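Local coordinates for Rho GTPase activating protein 15 (Homo sapiens, PDB 3BYI) that activates the GTPase function of Rho-type proteins, RAC1 among them, turning them to the inactive GDP-bound state through its RhoGAP domain, at residues A[29-32]-A[36-39]; A[40-45]-A[90-95]; A[111-116]-A[190-195]. All coordinates share one frame; numbering follows the deposited sequence.

Contact 1: A[29-32]-A[36-39]; sequences EREN and PWFV
Glu31 and Pro36 bring their CA atoms to 7.4 Å where helix 24-31 ends and helix 37-49 begins, the backbone passing from one to the other through a short turn. Here a Schellman-terminated helix is joined by a short loop to the next helix of the all-helical RhoGAP domain: Asn32, with positive phi, is the C-prime residue that closes the first helix, and Pro36 holds the N-cap position of the second. Within the Schellman motif Ser33 N turns back to Cys28 O, while the bond from Asn32 N to Glu29 O is weak.

Across the turn the contact rests on the Glu31 carboxylate. Its chain is extended beyond CG (chi2 174°), which carries the carboxylate to the first turn of helix 37-49. There Trp37 N donates to Glu31 OE1 at 3.0 Å, nearly straight at 161°, meeting the oxygen on its syn side and a little out of the carboxylate plane. The same oxygen is also hydrogen-bonded by Ser33 OG, so two bonds from the protein grip it. The second carboxylate oxygen, Glu31 OE2, accepts from a water at 2.6 Å, and the water in turn accepts from Phe38 N at 3.1 Å.

The carboxylate lies at the N-terminal end of helix 37-49, where first-turn N-H groups point out of the helix end, so the helix dipole probably favours its charge. An alanine in place of Glu31 would remove the carboxylate and would probably leave Trp37 N without this acceptor and the bridging water without its mate on helix 24-31. Pro36 also rests against Leu24, Val27 and Cys28 of helix 24-31, and its CA lies 3.3 Å from Glu31 OE1. The indole is turned obliquely to the carboxylate, their planes 52° apart, with Trp37 CD1 3.4 Å from Glu31 CD.

Contact 2: A[40-45]-A[90-95]; sequences KQCIEA and HVVTGA
In the helical core of the RhoGAP domain, helix 37-49 meets helix 89-102 where Cys42 and Val92 face each other. Their CA atoms approach to 6.0 Å, a close CA-CA distance consistent with the small or beta-branched side chains at the interface. One methyl makes the meeting: Val92 CG1, anti to its backbone nitrogen (chi1 172°), lies against both the backbone and the side chain of Cys42. It comes within 3.6 Å of Cys42 O and 3.8 Å of Cys42 CB, with the sulfur at a similar range. One turn further along helix 37-49, the methyl of Ala45 approaches Val92 CG1 at 4.2 Å.

The side-chain contacts of this helix-helix interface within the bundle are apolar, no hydrogen bond crosses between the segments, and all three touching residues are buried. Val92 also rests on Val46 and Arg49, extending the seam toward the end of helix 37-49. Away from the interface, Ile43 turns to helix 141-159, where it touches Val149 and His153, while Val91 leans on helix 63-74.

Inside helix 89-102, Thr93 OG1 donates to His90 O at 2.9 Å. This hydroxyl stands above the carbonyl plane, on the same face as Gly94 N, which donates to the same oxygen at 3.0 Å.

Contact 3: A[111-116]-A[190-195]; sequences SFFEQF and AIHMVY
Phe113 reaches out from helix 110-120 with CG anti to its backbone nitrogen (chi1 -178°), and Tyr195 on helix 189-205 has its ring anti to its own carbonyl carbon (chi1 -77°); these settings bring the two rings together beside His192. Phe113 then presents its edge to the face of the imidazole. The ring centroids of Phe113 and His192 are 5.7 Å apart and their planes stand at 83°, a T-shaped pair in which Phe113 CE2 sits over the imidazole, 4.4 Å from His192 CD2.

Tyr195, one turn further along its helix, offers the rim of its ring: its CD2 approaches Phe113 CZ at 4.1 Å, and the two side chains cross at about a right angle. The contact thus joins two helices of the RhoGAP domain that are far apart in sequence, at a partly exposed place on its surface, and it does so through aromatic carbons without a hydrogen bond between the segments. Phe113 also touches Ala182 in the loop before helix 189-205, and a weak hydrogen bond links His192 ND1 to Ala182 O in that loop. Ile191 CG2 lies over one face of the Tyr195 ring, 3.3 Å above its plane and displaced toward the rim, while Tyr195 OH has a weak hydrogen bond with Lys121 NZ.

In the fold
From the N terminus, contact 1 closes first, a three-residue turn between helix 24-31 and helix 37-49. Contact 2 then opens on the same helix 37-49 and closes a longer loop, 44 residues that include helix 63-74, onto helix 89-102. The two touch, Phe38 CE2 lying 3.8 Å from Ala95 O. Contact 3 begins on helix 110-120, the next helix after 89-102, and closes 73 mostly helical residues later on helix 189-205. The three follow in series, none nested or crossing. Contact 3 lies across the chain's centre from the others, its centre about 27 Å from the centre of each, so it ties a part of the fold remote from contacts 1 and 2.

Contact 1: A[29-32]-A[36-39]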
ATOM      1  N   GLU A  29      -5.043  -3.126  15.492  1.00 50.34           N
ATOM      2  CA  GLU A  29      -5.576  -3.308  16.851  1.00 46.31           C
ATOM      3  C   GLU A  29      -4.523  -3.968  17.757  1.00 47.39           C
ATOM      4  O   GLU A  29      -4.355  -3.610  18.957  1.00 45.42           O
ATOM      5  CB  GLU A  29      -6.844  -4.148  16.790  1.00 49.06           C
ATOM      6  CG  GLU A  29      -7.697  -4.205  18.094  1.00 60.42           C
ATOM      7  CD  GLU A  29      -8.548  -2.934  18.314  1.00 66.48           C
ATOM      8  OE1 GLU A  29      -8.573  -2.050  17.411  1.00 65.06           O
ATOM      9  OE2 GLU A  29      -9.182  -2.837  19.395  1.00 74.51           O
ATOM     10  N   ARG A  30      -3.826  -4.947  17.188  1.00 46.28           N
ATOM     11  CA  ARG A  30      -2.765  -5.674  17.896  1.00 47.72           C
ATOM     12  C   ARG A  30      -1.599  -4.756  18.310  1.00 48.55           C
ATOM     13  O   ARG A  30      -1.076  -4.913  19.395  1.00 45.65           O
ATOM     14  CB  ARG A  30      -2.255  -6.792  17.002  1.00 48.71           C
ATOM     15  CG  ARG A  30      -1.378  -7.817  17.661  1.00 55.22           C
ATOM     16  CD  ARG A  30      -0.826  -8.798  16.631  1.00 53.20           C
ATOM     17  NE  ARG A  30       0.141  -9.733  17.217  1.00 55.76           N
ATOM     18  CZ  ARG A  30      -0.187 -10.800  17.932  1.00 50.46           C
ATOM     19  NH1 ARG A  30      -1.465 -11.072  18.181  1.00 63.95           N
ATOM     20  NH2 ARG A  30       0.762 -11.599  18.419  1.00 52.66           N
ATOM     21  N   GLU A  31      -1.219  -3.809  17.438  1.00 48.40           N
ATOM     22  CA  GLU A  31      -0.147  -2.827  17.711  1.00 45.99           C
ATOM     23  C   GLU A  31      -0.628  -1.560  18.406  1.00 46.83           C
ATOM     24  O   GLU A  31       0.200  -0.709  18.801  1.00 44.85           O
ATOM     25  CB  GLU A  31       0.505  -2.358  16.422  1.00 44.62           C
ATOM     26  CG  GLU A  31       1.015  -3.422  15.524  1.00 50.58           C
ATOM     27  CD  GLU A  31       1.520  -2.862  14.205  1.00 50.85           C
ATOM     28  OE1 GLU A  31       1.209  -1.692  13.858  1.00 49.25           O
ATOM     29  OE2 GLU A  31       2.255  -3.603  13.533  1.00 57.38           O
ATOM     30  N   ASN A  32      -1.947  -1.425  18.544  1.00 46.31           N
ATOM     31  CA  ASN A  32      -2.552  -0.244  19.136  1.00 47.68           C
ATOM     32  C   ASN A  32      -2.191   1.004  18.312  1.00 46.45           C
ATOM     33  O   ASN A  32      -1.770   2.027  18.851  1.00 43.31           O
ATOM     34  CB  ASN A  32      -2.127  -0.109  20.597  1.00 46.90           C
ATOM     35  CG  ASN A  32      -3.201   0.508  21.458  1.00 55.39           C
ATOM     36  OD1 ASN A  32      -4.366   0.106  21.392  1.00 61.45           O
ATOM     37  ND2 ASN A  32      -2.812   1.473  22.304  1.00 59.26           N
ATOM     38  N   PRO A  36       0.147   0.440  10.389  1.00 44.25           N
ATOM     39  CA  PRO A  36       1.043  -0.647  10.747  1.00 45.50           C
ATOM     40  C   PRO A  36       2.520  -0.263  10.775  1.00 45.70           C
ATOM     41  O   PRO A  36       3.029   0.396   9.876  1.00 46.94           O
ATOM     42  CB  PRO A  36       0.800  -1.690   9.650  1.00 45.06           C
ATOM     43  CG  PRO A  36      -0.534  -1.368   9.104  1.00 49.34           C
ATOM     44  CD  PRO A  36      -0.666   0.115   9.206  1.00 43.85           C
ATOM     45  N   TRP A  37       3.200  -0.700  11.814  1.00 48.78           N
ATOM     46  CA  TRP A  37       4.647  -0.525  11.935  1.00 49.18           C
ATOM     47  C   TRP A  37       5.409  -0.949  10.682  1.00 46.74           C
ATOM     48  O   TRP A  37       6.368  -0.295  10.319  1.00 46.14           O
ATOM     49  CB  TRP A  37       5.206  -1.299  13.135  1.00 50.93           C
ATOM     50  CG  TRP A  37       4.970  -0.559  14.355  1.00 56.29           C
ATOM     51  CD1 TRP A  37       4.073  -0.848  15.334  1.00 60.45           C
ATOM     52  CD2 TRP A  37       5.583   0.664  14.712  1.00 59.29           C
ATOM     53  NE1 TRP A  37       4.100   0.122  16.288  1.00 56.16           N
ATOM     54  CE2 TRP A  37       5.030   1.061  15.939  1.00 58.77           C
ATOM     55  CE3 TRP A  37       6.560   1.464  14.114  1.00 58.16           C
ATOM     56  CZ2 TRP A  37       5.447   2.213  16.610  1.00 64.95           C
ATOM     57  CZ3 TRP A  37       6.955   2.611  14.749  1.00 63.48           C
ATOM     58  CH2 TRP A  37       6.399   2.985  15.990  1.00 65.50           C
ATOM     59  N   PHE A  38       5.011  -2.057  10.053  1.00 44.70           N
ATOM     60  CA  PHE A  38       5.752  -2.550   8.895  1.00 46.47           C
ATOM     61  C   PHE A  38       5.676  -1.556   7.726  1.00 46.59           C
ATOM     62  O   PHE A  38       6.640  -1.381   6.999  1.00 44.37           O
ATOM     63  CB  PHE A  38       5.263  -3.917   8.430  1.00 46.88           C
ATOM     64  CG  PHE A  38       6.013  -4.438   7.203  1.00 45.50           C
ATOM     65  CD1 PHE A  38       7.356  -4.773   7.282  1.00 46.34           C
ATOM     66  CD2 PHE A  38       5.370  -4.596   5.982  1.00 42.02           C
ATOM     67  CE1 PHE A  38       8.032  -5.307   6.165  1.00 47.88           C
ATOM     68  CE2 PHE A  38       6.043  -5.077   4.896  1.00 41.84           C
ATOM     69  CZ  PHE A  38       7.369  -5.448   4.989  1.00 44.40           C
ATOM     70  N   VAL A  39       4.509  -0.920   7.572  1.00 46.41           N
ATOM     71  CA  VAL A  39       4.315   0.096   6.571  1.00 44.08           C
ATOM     72  C   VAL A  39       5.242   1.315   6.833  1.00 44.24           C
ATOM     73  O   VAL A  39       5.846   1.868   5.923  1.00 43.52           O
ATOM     74  CB  VAL A  39       2.817   0.532   6.483  1.00 42.49           C
ATOM     75  CG1 VAL A  39       2.643   1.805   5.580  1.00 42.00           C
ATOM     76  CG2 VAL A  39       1.932  -0.641   5.995  1.00 41.98           C
TER
HETATM   77  O   HOH W   1       3.136  -4.212  11.169  1.00 38.73           O

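Contact 2: A[40-45]-A[90-95]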
ATOM      1  N   LYS A  40       5.343   1.731   8.089  1.00 46.77           N
ATOM      2  CA  LYS A  40       6.181   2.861   8.416  1.00 45.61           C
ATOM      3  C   LYS A  40       7.676   2.510   8.289  1.00 45.80           C
ATOM      4  O   LYS A  40       8.489   3.348   7.892  1.00 45.82           O
ATOM      5  CB  LYS A  40       5.816   3.409   9.778  1.00 47.57           C
ATOM      6  CG  LYS A  40       4.409   3.995   9.840  1.00 47.79           C
ATOM      7  CD  LYS A  40       4.118   4.712  11.200  1.00 49.32           C
ATOM      8  CE  LYS A  40       4.036   3.783  12.364  1.00 52.81           C
ATOM      9  NZ  LYS A  40       3.596   4.486  13.632  1.00 50.91           N
ATOM     10  N   GLN A  41       8.047   1.279   8.621  1.00 46.69           N
ATOM     11  CA  GLN A  41       9.424   0.827   8.429  1.00 46.73           C
ATOM     12  C   GLN A  41       9.859   0.846   6.969  1.00 44.77           C
ATOM     13  O   GLN A  41      10.997   1.189   6.664  1.00 44.57           O
ATOM     14  CB  GLN A  41       9.603  -0.605   8.871  1.00 45.62           C
ATOM     15  CG  GLN A  41      10.104  -0.745  10.216  1.00 55.61           C
ATOM     16  CD  GLN A  41      10.647  -2.115  10.459  1.00 59.80           C
ATOM     17  OE1 GLN A  41       9.891  -3.079  10.529  1.00 58.35           O
ATOM     18  NE2 GLN A  41      11.980  -2.212  10.600  1.00 51.57           N
ATOM     19  N   CYS A  42       8.985   0.348   6.099  1.00 47.12           N
ATOM     20  CA  CYS A  42       9.276   0.274   4.682  1.00 45.42           C
ATOM     21  C   CYS A  42       9.408   1.651   4.084  1.00 43.36           C
ATOM     22  O   CYS A  42      10.367   1.936   3.396  1.00 46.37           O
ATOM     23  CB  CYS A  42       8.183  -0.518   3.952  1.00 49.27           C
ATOM     24  SG  CYS A  42       8.353  -2.317   4.186  1.00 42.37           S
ATOM     25  N   ILE A  43       8.435   2.498   4.387  1.00 45.62           N
ATOM     26  CA  ILE A  43       8.456   3.912   4.024  1.00 44.03           C
ATOM     27  C   ILE A  43       9.758   4.576   4.460  1.00 45.33           C
ATOM     28  O   ILE A  43      10.391   5.268   3.643  1.00 45.04           O
ATOM     29  CB  ILE A  43       7.222   4.690   4.610  1.00 46.30           C
ATOM     30  CG1 ILE A  43       5.986   4.347   3.768  1.00 46.15           C
ATOM     31  CG2 ILE A  43       7.546   6.190   4.718  1.00 38.02           C
ATOM     32  CD1 ILE A  43       4.696   4.847   4.275  1.00 42.34           C
ATOM     33  N   GLU A  44      10.172   4.359   5.706  1.00 44.29           N
ATOM     34  CA  GLU A  44      11.384   4.993   6.199  1.00 44.64           C
ATOM     35  C   GLU A  44      12.621   4.572   5.380  1.00 42.75           C
ATOM     36  O   GLU A  44      13.464   5.387   5.054  1.00 42.09           O
ATOM     37  CB  GLU A  44      11.611   4.643   7.670  1.00 44.45           C
ATOM     38  CG  GLU A  44      12.893   5.253   8.257  1.00 50.72           C
ATOM     39  CD  GLU A  44      13.429   4.455   9.441  1.00 68.61           C
ATOM     40  OE1 GLU A  44      13.104   3.240   9.581  1.00 60.54           O
ATOM     41  OE2 GLU A  44      14.186   5.057  10.225  1.00 64.67           O
ATOM     42  N   ALA A  45      12.738   3.276   5.107  1.00 42.32           N
ATOM     43  CA  ALA A  45      13.849   2.744   4.311  1.00 42.41           C
ATOM     44  C   ALA A  45      13.848   3.278   2.872  1.00 44.74           C
ATOM     45  O   ALA A  45      14.882   3.571   2.316  1.00 45.34           O
ATOM     46  CB  ALA A  45      13.837   1.220   4.317  1.00 35.81           C
ATOM     47  N   HIS A  90      14.373  -2.414  -3.776  1.00 42.75           N
ATOM     48  CA  HIS A  90      13.230  -2.960  -4.494  1.00 42.57           C
ATOM     49  C   HIS A  90      12.592  -4.179  -3.786  1.00 40.38           C
ATOM     50  O   HIS A  90      11.429  -4.486  -4.008  1.00 41.34           O
ATOM     51  CB  HIS A  90      13.625  -3.328  -5.914  1.00 43.31           C
ATOM     52  CG  HIS A  90      14.129  -2.180  -6.721  1.00 44.15           C
ATOM     53  ND1 HIS A  90      13.380  -1.042  -6.931  1.00 36.01           N
ATOM     54  CD2 HIS A  90      15.303  -1.992  -7.375  1.00 40.72           C
ATOM     55  CE1 HIS A  90      14.067  -0.210  -7.702  1.00 39.94           C
ATOM     56  NE2 HIS A  90      15.235  -0.761  -7.981  1.00 41.88           N
ATOM     57  N   VAL A  91      13.362  -4.882  -2.959  1.00 41.42           N
ATOM     58  CA  VAL A  91      12.809  -5.908  -2.065  1.00 41.29           C
ATOM     59  C   VAL A  91      11.860  -5.265  -1.020  1.00 41.42           C
ATOM     60  O   VAL A  91      10.816  -5.830  -0.674  1.00 41.83           O
ATOM     61  CB  VAL A  91      13.942  -6.762  -1.358  1.00 42.58           C
ATOM     62  CG1 VAL A  91      13.368  -7.635  -0.214  1.00 40.75           C
ATOM     63  CG2 VAL A  91      14.698  -7.611  -2.362  1.00 31.90           C
ATOM     64  N   VAL A  92      12.211  -4.064  -0.559  1.00 41.91           N
ATOM     65  CA  VAL A  92      11.412  -3.314   0.435  1.00 41.42           C
ATOM     66  C   VAL A  92      10.127  -2.816  -0.204  1.00 40.84           C
ATOM     67  O   VAL A  92       9.024  -3.005   0.347  1.00 41.01           O
ATOM     68  CB  VAL A  92      12.237  -2.164   1.069  1.00 42.81           C
ATOM     69  CG1 VAL A  92      11.385  -1.257   1.955  1.00 38.74           C
ATOM     70  CG2 VAL A  92      13.422  -2.750   1.833  1.00 41.02           C
ATOM     71  N   THR A  93      10.246  -2.187  -1.374  1.00 42.64           N
ATOM     72  CA  THR A  93       9.059  -1.721  -2.066  1.00 40.18           C
ATOM     73  C   THR A  93       8.150  -2.887  -2.408  1.00 41.68           C
ATOM     74  O   THR A  93       6.958  -2.773  -2.261  1.00 42.71           O
ATOM     75  CB  THR A  93       9.362  -0.992  -3.366  1.00 41.03           C
ATOM     76  OG1 THR A  93      10.038  -1.898  -4.228  1.00 41.75           O
ATOM     77  CG2 THR A  93      10.180   0.310  -3.133  1.00 37.90           C
ATOM     78  N   GLY A  94       8.731  -3.997  -2.885  1.00 42.62           N
ATOM     79  CA  GLY A  94       7.969  -5.202  -3.199  1.00 41.87           C
ATOM     80  C   GLY A  94       7.235  -5.800  -2.012  1.00 41.85           C
ATOM     81  O   GLY A  94       6.112  -6.239  -2.135  1.00 44.70           O
ATOM     82  N   ALA A  95       7.868  -5.778  -0.856  1.00 42.66           N
ATOM     83  CA  ALA A  95       7.282  -6.317   0.359  1.00 42.86           C
ATOM     84  C   ALA A  95       6.173  -5.405   0.857  1.00 41.53           C
ATOM     85  O   ALA A  95       5.128  -5.880   1.303  1.00 45.01           O
ATOM     86  CB  ALA A  95       8.401  -6.547   1.453  1.00 37.97           C
TER

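Contact 3: A[111-116]-A[190-195]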
ATOM      1  N   SER A 111     -16.823  -1.332   0.352  1.00 47.81           N
ATOM      2  CA  SER A 111     -18.055  -0.545   0.601  1.00 46.97           C
ATOM      3  C   SER A 111     -17.923   0.911   0.109  1.00 49.55           C
ATOM      4  O   SER A 111     -18.910   1.519  -0.298  1.00 54.09           O
ATOM      5  CB  SER A 111     -18.474  -0.588   2.066  1.00 45.77           C
ATOM      6  OG  SER A 111     -17.470  -0.140   2.945  1.00 48.41           O
ATOM      7  N   PHE A 112     -16.703   1.452   0.093  1.00 48.65           N
ATOM      8  CA  PHE A 112     -16.477   2.806  -0.388  1.00 46.87           C
ATOM      9  C   PHE A 112     -16.268   2.945  -1.905  1.00 46.42           C
ATOM     10  O   PHE A 112     -16.380   4.043  -2.447  1.00 46.84           O
ATOM     11  CB  PHE A 112     -15.276   3.411   0.328  1.00 46.78           C
ATOM     12  CG  PHE A 112     -15.564   3.861   1.721  1.00 46.56           C
ATOM     13  CD1 PHE A 112     -15.832   2.938   2.729  1.00 53.95           C
ATOM     14  CD2 PHE A 112     -15.529   5.213   2.042  1.00 50.14           C
ATOM     15  CE1 PHE A 112     -16.086   3.364   4.038  1.00 47.74           C
ATOM     16  CE2 PHE A 112     -15.794   5.645   3.327  1.00 48.26           C
ATOM     17  CZ  PHE A 112     -16.068   4.725   4.331  1.00 44.46           C
ATOM     18  N   PHE A 113     -15.969   1.856  -2.600  1.00 48.91           N
ATOM     19  CA  PHE A 113     -15.543   1.963  -4.005  1.00 50.60           C
ATOM     20  C   PHE A 113     -16.535   2.736  -4.910  1.00 49.58           C
ATOM     21  O   PHE A 113     -16.122   3.645  -5.660  1.00 49.81           O
ATOM     22  CB  PHE A 113     -15.233   0.568  -4.582  1.00 52.84           C
ATOM     23  CG  PHE A 113     -14.751   0.609  -6.001  1.00 50.38           C
ATOM     24  CD1 PHE A 113     -13.556   1.236  -6.318  1.00 54.05           C
ATOM     25  CD2 PHE A 113     -15.513   0.066  -7.033  1.00 51.48           C
ATOM     26  CE1 PHE A 113     -13.114   1.315  -7.646  1.00 58.70           C
ATOM     27  CE2 PHE A 113     -15.078   0.134  -8.345  1.00 49.77           C
ATOM     28  CZ  PHE A 113     -13.888   0.771  -8.657  1.00 55.23           C
ATOM     29  N   GLU A 114     -17.827   2.407  -4.822  1.00 48.30           N
ATOM     30  CA  GLU A 114     -18.842   3.118  -5.607  1.00 48.45           C
ATOM     31  C   GLU A 114     -18.816   4.622  -5.323  1.00 48.84           C
ATOM     32  O   GLU A 114     -18.944   5.428  -6.244  1.00 48.80           O
ATOM     33  CB  GLU A 114     -20.247   2.544  -5.386  1.00 46.59           C
ATOM     34  N   GLN A 115     -18.612   4.992  -4.054  1.00 50.57           N
ATOM     35  CA  GLN A 115     -18.580   6.398  -3.645  1.00 51.04           C
ATOM     36  C   GLN A 115     -17.372   7.134  -4.180  1.00 48.37           C
ATOM     37  O   GLN A 115     -17.509   8.297  -4.544  1.00 50.16           O
ATOM     38  CB  GLN A 115     -18.643   6.564  -2.109  1.00 52.09           C
ATOM     39  CG  GLN A 115     -20.067   6.506  -1.454  1.00 53.80           C
ATOM     40  CD  GLN A 115     -20.028   6.530   0.118  1.00 63.97           C
ATOM     41  OE1 GLN A 115     -20.160   7.608   0.719  1.00 67.67           O
ATOM     42  NE2 GLN A 115     -19.834   5.354   0.771  1.00 55.05           N
ATOM     43  N   PHE A 116     -16.197   6.480  -4.168  1.00 48.78           N
ATOM     44  CA  PHE A 116     -14.913   7.040  -4.711  1.00 45.80           C
ATOM     45  C   PHE A 116     -14.953   7.198  -6.228  1.00 44.98           C
ATOM     46  O   PHE A 116     -14.438   8.186  -6.769  1.00 40.44           O
ATOM     47  CB  PHE A 116     -13.687   6.160  -4.361  1.00 45.05           C
ATOM     48  CG  PHE A 116     -13.097   6.402  -2.965  1.00 45.07           C
ATOM     49  CD1 PHE A 116     -13.257   5.472  -1.955  1.00 42.89           C
ATOM     50  CD2 PHE A 116     -12.389   7.560  -2.681  1.00 49.96           C
ATOM     51  CE1 PHE A 116     -12.724   5.695  -0.670  1.00 48.00           C
ATOM     52  CE2 PHE A 116     -11.841   7.782  -1.422  1.00 45.45           C
ATOM     53  CZ  PHE A 116     -12.013   6.852  -0.407  1.00 45.11           C
ATOM     54  N   ALA A 190     -11.558  -3.007 -17.932  1.00 48.61           N
ATOM     55  CA  ALA A 190     -10.899  -1.852 -18.508  1.00 42.24           C
ATOM     56  C   ALA A 190     -11.333  -0.578 -17.783  1.00 39.58           C
ATOM     57  O   ALA A 190     -10.505   0.222 -17.346  1.00 38.50           O
ATOM     58  CB  ALA A 190     -11.254  -1.770 -19.991  1.00 44.59           C
ATOM     59  N   ILE A 191     -12.649  -0.398 -17.667  1.00 41.07           N
ATOM     60  CA  ILE A 191     -13.205   0.760 -16.960  1.00 39.85           C
ATOM     61  C   ILE A 191     -12.793   0.784 -15.487  1.00 42.31           C
ATOM     62  O   ILE A 191     -12.322   1.801 -14.989  1.00 42.76           O
ATOM     63  CB  ILE A 191     -14.737   0.861 -17.165  1.00 40.14           C
ATOM     64  CG1 ILE A 191     -15.046   1.154 -18.642  1.00 36.35           C
ATOM     65  CG2 ILE A 191     -15.339   1.932 -16.281  1.00 44.17           C
ATOM     66  CD1 ILE A 191     -16.541   1.355 -18.963  1.00 38.71           C
ATOM     67  N   HIS A 192     -12.914  -0.336 -14.788  1.00 46.13           N
ATOM     68  CA  HIS A 192     -12.549  -0.358 -13.358  1.00 47.66           C
ATOM     69  C   HIS A 192     -11.054  -0.057 -13.128  1.00 45.35           C
ATOM     70  O   HIS A 192     -10.654   0.547 -12.118  1.00 39.09           O
ATOM     71  CB  HIS A 192     -12.981  -1.678 -12.686  1.00 50.14           C
ATOM     72  CG  HIS A 192     -14.459  -1.770 -12.419  1.00 58.28           C
ATOM     73  ND1 HIS A 192     -15.061  -2.908 -11.922  1.00 65.52           N
ATOM     74  CD2 HIS A 192     -15.458  -0.869 -12.596  1.00 69.41           C
ATOM     75  CE1 HIS A 192     -16.361  -2.694 -11.791  1.00 62.45           C
ATOM     76  NE2 HIS A 192     -16.629  -1.469 -12.203  1.00 57.79           N
ATOM     77  N   MET A 193     -10.232  -0.482 -14.079  1.00 44.55           N
ATOM     78  CA  MET A 193      -8.805  -0.196 -14.026  1.00 46.24           C
ATOM     79  C   MET A 193      -8.507   1.317 -14.172  1.00 41.36           C
ATOM     80  O   MET A 193      -7.681   1.881 -13.466  1.00 40.64           O
ATOM     81  CB  MET A 193      -8.061  -1.024 -15.079  1.00 47.81           C
ATOM     82  CG  MET A 193      -7.984  -2.529 -14.726  1.00 57.17           C
ATOM     83  SD  MET A 193      -7.189  -3.579 -15.983  1.00 67.05           S
ATOM     84  CE  MET A 193      -8.441  -3.748 -17.243  1.00 66.79           C
ATOM     85  N   VAL A 194      -9.197   1.987 -15.072  1.00 41.81           N
ATOM     86  CA  VAL A 194      -9.075   3.445 -15.161  1.00 42.41           C
ATOM     87  C   VAL A 194      -9.580   4.128 -13.890  1.00 42.24           C
ATOM     88  O   VAL A 194      -8.979   5.085 -13.419  1.00 42.77           O
ATOM     89  CB  VAL A 194      -9.797   4.006 -16.402  1.00 44.07           C
ATOM     90  CG1 VAL A 194      -9.550   5.530 -16.576  1.00 36.60           C
ATOM     91  CG2 VAL A 194      -9.278   3.261 -17.648  1.00 49.72           C
ATOM     92  N   TYR A 195     -10.698   3.659 -13.355  1.00 42.51           N
ATOM     93  CA  TYR A 195     -11.282   4.258 -12.162  1.00 43.02           C
ATOM     94  C   TYR A 195     -10.274   4.276 -11.023  1.00 44.87           C
ATOM     95  O   TYR A 195     -10.068   5.296 -10.376  1.00 45.31           O
ATOM     96  CB  TYR A 195     -12.477   3.477 -11.680  1.00 42.77           C
ATOM     97  CG  TYR A 195     -13.766   3.648 -12.437  1.00 44.22           C
ATOM     98  CD1 TYR A 195     -13.941   4.636 -13.401  1.00 41.35           C
ATOM     99  CD2 TYR A 195     -14.849   2.826 -12.130  1.00 39.56           C
ATOM    100  CE1 TYR A 195     -15.160   4.771 -14.068  1.00 42.75           C
ATOM    101  CE2 TYR A 195     -16.055   2.949 -12.786  1.00 40.30           C
ATOM    102  CZ  TYR A 195     -16.221   3.921 -13.744  1.00 44.42           C
ATOM    103  OH  TYR A 195     -17.449   4.015 -14.359  1.00 42.43           O
TER